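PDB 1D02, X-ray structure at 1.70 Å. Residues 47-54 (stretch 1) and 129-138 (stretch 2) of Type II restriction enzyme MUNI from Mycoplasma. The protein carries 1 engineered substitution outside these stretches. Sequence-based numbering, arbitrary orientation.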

ATOM      1  N   LYS D  47     -13.204  15.009   6.565  1.00  9.71           N
ATOM      2  CA  LYS D  47     -13.162  15.516   5.197  1.00 10.25           C
ATOM      3  C   LYS D  47     -11.906  16.296   4.822  1.00  9.14           C
ATOM      4  O   LYS D  47     -11.851  16.898   3.752  1.00  7.69           O
ATOM      5  N   HIS D  48     -10.888  16.265   5.684  1.00  7.69           N
ATOM      6  CA  HIS D  48      -9.664  17.030   5.431  1.00  8.29           C
ATOM      7  C   HIS D  48      -8.902  16.704   4.172  1.00  7.69           C
ATOM      8  O   HIS D  48      -8.163  17.543   3.672  1.00  8.96           O
ATOM      9  N   LEU D  49      -9.078  15.493   3.664  1.00  7.69           N
ATOM     10  CA  LEU D  49      -8.359  15.015   2.487  1.00  7.69           C
ATOM     11  C   LEU D  49      -9.284  14.808   1.281  1.00  7.69           C
ATOM     12  O   LEU D  49      -8.971  14.031   0.376  1.00  7.97           O
ATOM     13  N   LYS D  50     -10.407  15.520   1.274  1.00  7.69           N
ATOM     14  CA  LYS D  50     -11.388  15.424   0.206  1.00  8.97           C
ATOM     15  C   LYS D  50     -10.893  15.970  -1.143  1.00  8.33           C
ATOM     16  O   LYS D  50     -11.367  15.545  -2.194  1.00  7.69           O
ATOM     17  N   ASN D  51      -9.945  16.913  -1.114  1.00  8.14           N
ATOM     18  CA  ASN D  51      -9.500  17.569  -2.353  1.00  8.35           C
ATOM     19  C   ASN D  51      -8.016  17.351  -2.577  1.00  7.76           C
ATOM     20  O   ASN D  51      -7.194  18.130  -2.094  1.00  8.90           O
ATOM     21  N   LEU D  52      -7.670  16.297  -3.316  1.00  7.69           N
ATOM     22  CA  LEU D  52      -6.276  15.968  -3.552  1.00  7.79           C
ATOM     23  C   LEU D  52      -5.759  15.799  -4.972  1.00  8.14           C
ATOM     24  O   LEU D  52      -4.630  16.220  -5.291  1.00  8.14           O
ATOM     25  N   TYR D  53      -6.577  15.170  -5.812  1.00  7.69           N
ATOM     26  CA  TYR D  53      -6.123  14.767  -7.124  1.00  7.69           C
ATOM     27  C   TYR D  53      -6.463  15.480  -8.394  1.00  7.69           C
ATOM     28  O   TYR D  53      -5.701  15.377  -9.352  1.00  7.69           O
ATOM     29  N   ALA D  54      -7.595  16.170  -8.439  1.00  7.96           N
ATOM     30  CA  ALA D  54      -8.002  16.751  -9.705  1.00  7.69           C
ATOM     31  C   ALA D  54      -7.061  17.757 -10.361  1.00  8.27           C
ATOM     32  O   ALA D  54      -7.056  17.864 -11.589  1.00  7.89           O
ATOM     33  N   GLY D 129       3.354  10.290  -1.842  1.00  7.69           N
ATOM     34  CA  GLY D 129       2.360  11.315  -2.041  1.00  7.69           C
ATOM     35  C   GLY D 129       1.384  11.468  -0.892  1.00  8.41           C
ATOM     36  O   GLY D 129       1.121  12.600  -0.467  1.00  8.29           O
ATOM     37  N   LEU D 130       0.823  10.366  -0.398  1.00  7.69           N
ATOM     38  CA  LEU D 130      -0.120  10.478   0.706  1.00  7.73           C
ATOM     39  C   LEU D 130       0.596  10.794   2.008  1.00  7.69           C
ATOM     40  O   LEU D 130       0.031  11.478   2.862  1.00  8.45           O
ATOM     41  N   LEU D 131       1.826  10.306   2.174  1.00  7.69           N
ATOM     42  CA  LEU D 131       2.574  10.622   3.389  1.00  7.69           C
ATOM     43  C   LEU D 131       2.749  12.144   3.480  1.00  7.69           C
ATOM     44  O   LEU D 131       2.538  12.743   4.544  1.00  7.69           O
ATOM     45  N   LYS D 132       3.142  12.770   2.372  1.00  7.96           N
ATOM     46  CA  LYS D 132       3.327  14.232   2.369  1.00  8.19           C
ATOM     47  C   LYS D 132       2.014  14.954   2.646  1.00  7.91           C
ATOM     48  O   LYS D 132       1.980  15.914   3.433  1.00  8.84           O
ATOM     49  N   ALA D 133       0.926  14.507   2.021  1.00  7.69           N
ATOM     50  CA  ALA D 133      -0.364  15.153   2.259  1.00  7.69           C
ATOM     51  C   ALA D 133      -0.799  15.026   3.736  1.00  7.69           C
ATOM     52  O   ALA D 133      -1.275  15.997   4.360  1.00  7.69           O
ATOM     53  N   TYR D 134      -0.639  13.826   4.294  1.00  7.69           N
ATOM     54  CA  TYR D 134      -1.027  13.577   5.681  1.00  7.69           C
ATOM     55  C   TYR D 134      -0.194  14.410   6.655  1.00  8.64           C
ATOM     56  O   TYR D 134      -0.731  15.004   7.602  1.00  7.69           O
ATOM     57  N   ARG D 135       1.112  14.454   6.423  1.00  7.69           N
ATOM     58  CA  ARG D 135       1.970  15.239   7.317  1.00  7.69           C
ATOM     59  C   ARG D 135       1.671  16.739   7.221  1.00  8.19           C
ATOM     60  O   ARG D 135       1.693  17.449   8.240  1.00  8.96           O
ATOM     61  N   THR D 136       1.363  17.231   6.019  1.00  7.69           N
ATOM     62  CA  THR D 136       1.042  18.650   5.840  1.00  7.81           C
ATOM     63  C   THR D 136      -0.259  19.016   6.536  1.00  8.58           C
ATOM     64  O   THR D 136      -0.347  20.013   7.262  1.00  7.69           O
ATOM     65  N   ILE D 137      -1.276  18.184   6.336  1.00  7.86           N
ATOM     66  CA  ILE D 137      -2.576  18.483   6.905  1.00  8.22           C
ATOM     67  C   ILE D 137      -2.638  18.243   8.407  1.00  9.43           C
ATOM     68  O   ILE D 137      -3.055  19.122   9.157  1.00  8.27           O
ATOM     69  N   GLY D 138      -2.169  17.084   8.850  1.00  7.76           N
ATOM     70  CA  GLY D 138      -2.247  16.754  10.261  1.00  7.69           C
ATOM     71  C   GLY D 138      -1.235  17.440  11.156  1.00  8.23           C
ATOM     72  O   GLY D 138      -1.432  17.486  12.372  1.00  7.69           O
TER

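Packing of the irregular segment 47-54 against the helical stretch 129-138 in the type II restriction enzyme MUNI. The two stretches bury 330 Å² between them, both sides summed, and no hydrogen bond crosses the contact; it is held by apolar side chains. Leu49 and Ile137 contribute most. Leu49, buried, sits within a type I turn from Lys47 to Lys50, closed by Lys50 N to Lys47 O at 3.2 Å, and its CA-to-CB bond points toward the helix. Its chi1 is m (-65°), while chi2 lies between wells at 140°. In this conformation both methyls lie against Tyr134, Leu49 CD1 being the nearer at 3.6 Å from Tyr134 CE1 and approaching that ring obliquely, while Leu49 CD2 also lies 3.4 Å from Ile137 CD1 and 4.3 Å from Ala133 CB. One leucine side chain thus touches three helix residues. Ile137 points toward the segment from one helical turn beyond Ala133, with chi1 m and chi2 t. Its extended CG1-CD1 arm reaches Leu49 and also passes the backbone of His48, with Ile137 CD1 3.6 Å from His48 O. The other branch covers the His48 side chain: Ile137 CG2 is 3.8 Å from His48 CB and lies oblique to the imidazole. His48 (chi1 m, chi2 70°) points toward the helix but remains partly exposed, so here the contact opens to its surroundings. Leu52 extends the apolar surface toward the start of the helix stretch. With chi1 m and chi2 t, Leu52 CD1 lies 3.8 Å from Leu130 CD2 and Leu52 CD2 4.3 Å from Ala133 CB. Ala133 therefore lies against both leucines of the segment, its single methyl pointing toward them. Leu130 (m, t) and Tyr134 (chi1 m, chi2 45°) leave the helix sideways, but the ends of their side chains come nearer to the segment. Tyr53 (chi1 m, chi2 133°) does likewise from the other stretch: Tyr53 OH is 4.0 Å from Leu130 CD2 and is hydrogen-bonded elsewhere in the structure, so the hydroxyl needs no partner on this helix. The remaining side chains stay out of reach. Lys47, Lys50 and Asn51 are exposed, and on the helix Thr136 OG1 donates to Lys132 O at 3.0 Å, one turn back, capturing a carbonyl that also accepts from Thr136 N at 3.0 Å. Lys132 NZ and Arg135 NH2 find their hydrogen bonds elsewhere in the structure.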

ATOM      1  CB  LYS D  47     -14.399  16.391   4.959  1.00 13.63           C
ATOM      2  CG  LYS D  47     -15.691  15.619   5.222  1.00 18.18           C
ATOM      3  CD  LYS D  47     -16.919  16.330   4.670  1.00 26.11           C
ATOM      4  CE  LYS D  47     -17.308  17.561   5.451  1.00 29.81           C
ATOM      5  NZ  LYS D  47     -18.642  18.069   4.951  1.00 34.67           N
ATOM      6  CB  HIS D  48      -8.682  16.885   6.603  1.00  8.28           C
ATOM      7  CG  HIS D  48      -9.309  17.113   7.941  1.00 12.06           C
ATOM      8  ND1 HIS D  48     -10.200  16.225   8.498  1.00 11.04           N
ATOM      9  CD2 HIS D  48      -9.210  18.147   8.811  1.00 11.37           C
ATOM     10  CE1 HIS D  48     -10.627  16.700   9.656  1.00 12.15           C
ATOM     11  NE2 HIS D  48     -10.042  17.866   9.868  1.00 10.91           N
ATOM     12  CB  LEU D  49      -7.658  13.696   2.861  1.00  8.39           C
ATOM     13  CG  LEU D  49      -6.562  13.834   3.934  1.00  8.80           C
ATOM     14  CD1 LEU D  49      -6.611  12.659   4.902  1.00  8.55           C
ATOM     15  CD2 LEU D  49      -5.186  13.911   3.256  1.00  7.69           C
ATOM     16  CB  LYS D  50     -12.650  16.208   0.629  1.00 11.75           C
ATOM     17  CG  LYS D  50     -13.855  16.175  -0.320  1.00 17.65           C
ATOM     18  CD  LYS D  50     -14.790  17.377  -0.035  1.00 21.05           C
ATOM     19  CE  LYS D  50     -16.165  16.995   0.536  1.00 23.25           C
ATOM     20  NZ  LYS D  50     -17.002  16.165  -0.395  1.00 19.67           N
ATOM     21  CB  ASN D  51      -9.831  19.079  -2.236  1.00  8.47           C
ATOM     22  CG  ASN D  51      -9.563  19.849  -3.517  1.00 10.67           C
ATOM     23  OD1 ASN D  51      -9.161  19.283  -4.519  1.00 10.81           O
ATOM     24  ND2 ASN D  51      -9.790  21.158  -3.483  1.00 10.89           N
ATOM     25  CB  LEU D  52      -5.918  14.648  -2.863  1.00  7.69           C
ATOM     26  CG  LEU D  52      -6.020  14.442  -1.360  1.00  7.69           C
ATOM     27  CD1 LEU D  52      -5.575  12.993  -1.053  1.00  8.13           C
ATOM     28  CD2 LEU D  52      -5.131  15.455  -0.649  1.00  7.69           C
ATOM     29  CB  TYR D  53      -6.524  13.300  -7.360  1.00  7.69           C
ATOM     30  CG  TYR D  53      -6.245  12.345  -6.231  1.00  7.69           C
ATOM     31  CD1 TYR D  53      -7.227  11.443  -5.793  1.00  7.69           C
ATOM     32  CD2 TYR D  53      -4.982  12.267  -5.661  1.00  7.69           C
ATOM     33  CE1 TYR D  53      -6.939  10.482  -4.820  1.00  7.69           C
ATOM     34  CE2 TYR D  53      -4.685  11.314  -4.686  1.00  7.69           C
ATOM     35  CZ  TYR D  53      -5.666  10.422  -4.279  1.00  7.69           C
ATOM     36  OH  TYR D  53      -5.377   9.442  -3.356  1.00  7.69           O
ATOM     37  CB  ALA D  54      -9.419  17.336  -9.590  1.00  7.97           C
ATOM     38  CB  LEU D 130      -0.980   9.210   0.839  1.00  7.69           C
ATOM     39  CG  LEU D 130      -1.999   9.100  -0.330  1.00  7.69           C
ATOM     40  CD1 LEU D 130      -2.786   7.801  -0.213  1.00  7.72           C
ATOM     41  CD2 LEU D 130      -2.983  10.276  -0.284  1.00  7.94           C
ATOM     42  CB  LEU D 131       3.952   9.949   3.378  1.00  7.69           C
ATOM     43  CG  LEU D 131       3.987   8.460   3.718  1.00  7.69           C
ATOM     44  CD1 LEU D 131       5.373   7.878   3.443  1.00  8.01           C
ATOM     45  CD2 LEU D 131       3.621   8.280   5.212  1.00  9.29           C
ATOM     46  CB  LYS D 132       3.889  14.722   1.027  1.00 10.20           C
ATOM     47  CG  LYS D 132       5.389  14.485   0.880  1.00 13.65           C
ATOM     48  CD  LYS D 132       5.887  14.933  -0.497  1.00 16.94           C
ATOM     49  CE  LYS D 132       7.387  14.674  -0.643  1.00 20.88           C
ATOM     50  NZ  LYS D 132       7.880  15.223  -1.941  1.00 23.16           N
ATOM     51  CB  ALA D 133      -1.425  14.536   1.344  1.00  8.11           C
ATOM     52  CB  TYR D 134      -0.861  12.094   6.034  1.00  7.69           C
ATOM     53  CG  TYR D 134      -2.065  11.222   5.685  1.00  7.69           C
ATOM     54  CD1 TYR D 134      -2.716  11.337   4.459  1.00  7.69           C
ATOM     55  CD2 TYR D 134      -2.544  10.288   6.601  1.00  7.69           C
ATOM     56  CE1 TYR D 134      -3.833  10.531   4.159  1.00  7.80           C
ATOM     57  CE2 TYR D 134      -3.642   9.484   6.309  1.00  7.69           C
ATOM     58  CZ  TYR D 134      -4.282   9.617   5.092  1.00  7.69           C
ATOM     59  OH  TYR D 134      -5.408   8.861   4.844  1.00  7.69           O
ATOM     60  CB  ARG D 135       3.446  14.962   7.022  1.00  7.69           C
ATOM     61  CG  ARG D 135       3.915  13.555   7.443  1.00  8.29           C
ATOM     62  CD  ARG D 135       5.438  13.523   7.460  1.00  7.96           C
ATOM     63  NE  ARG D 135       6.027  12.212   7.749  1.00  7.69           N
ATOM     64  CZ  ARG D 135       6.202  11.690   8.962  1.00  7.69           C
ATOM     65  NH1 ARG D 135       5.815  12.348  10.070  1.00  7.69           N
ATOM     66  NH2 ARG D 135       6.864  10.542   9.076  1.00  8.29           N
ATOM     67  CB  THR D 136       0.876  19.016   4.339  1.00  8.50           C
ATOM     68  OG1 THR D 136       2.133  18.874   3.684  1.00  7.69           O
ATOM     69  CG2 THR D 136       0.338  20.459   4.173  1.00  7.69           C
ATOM     70  CB  ILE D 137      -3.666  17.666   6.172  1.00  8.19           C
ATOM     71  CG1 ILE D 137      -3.736  18.137   4.720  1.00  9.10           C
ATOM     72  CG2 ILE D 137      -5.055  17.871   6.853  1.00  8.60           C
ATOM     73  CD1 ILE D 137      -4.586  17.263   3.801  1.00 10.00           C
TER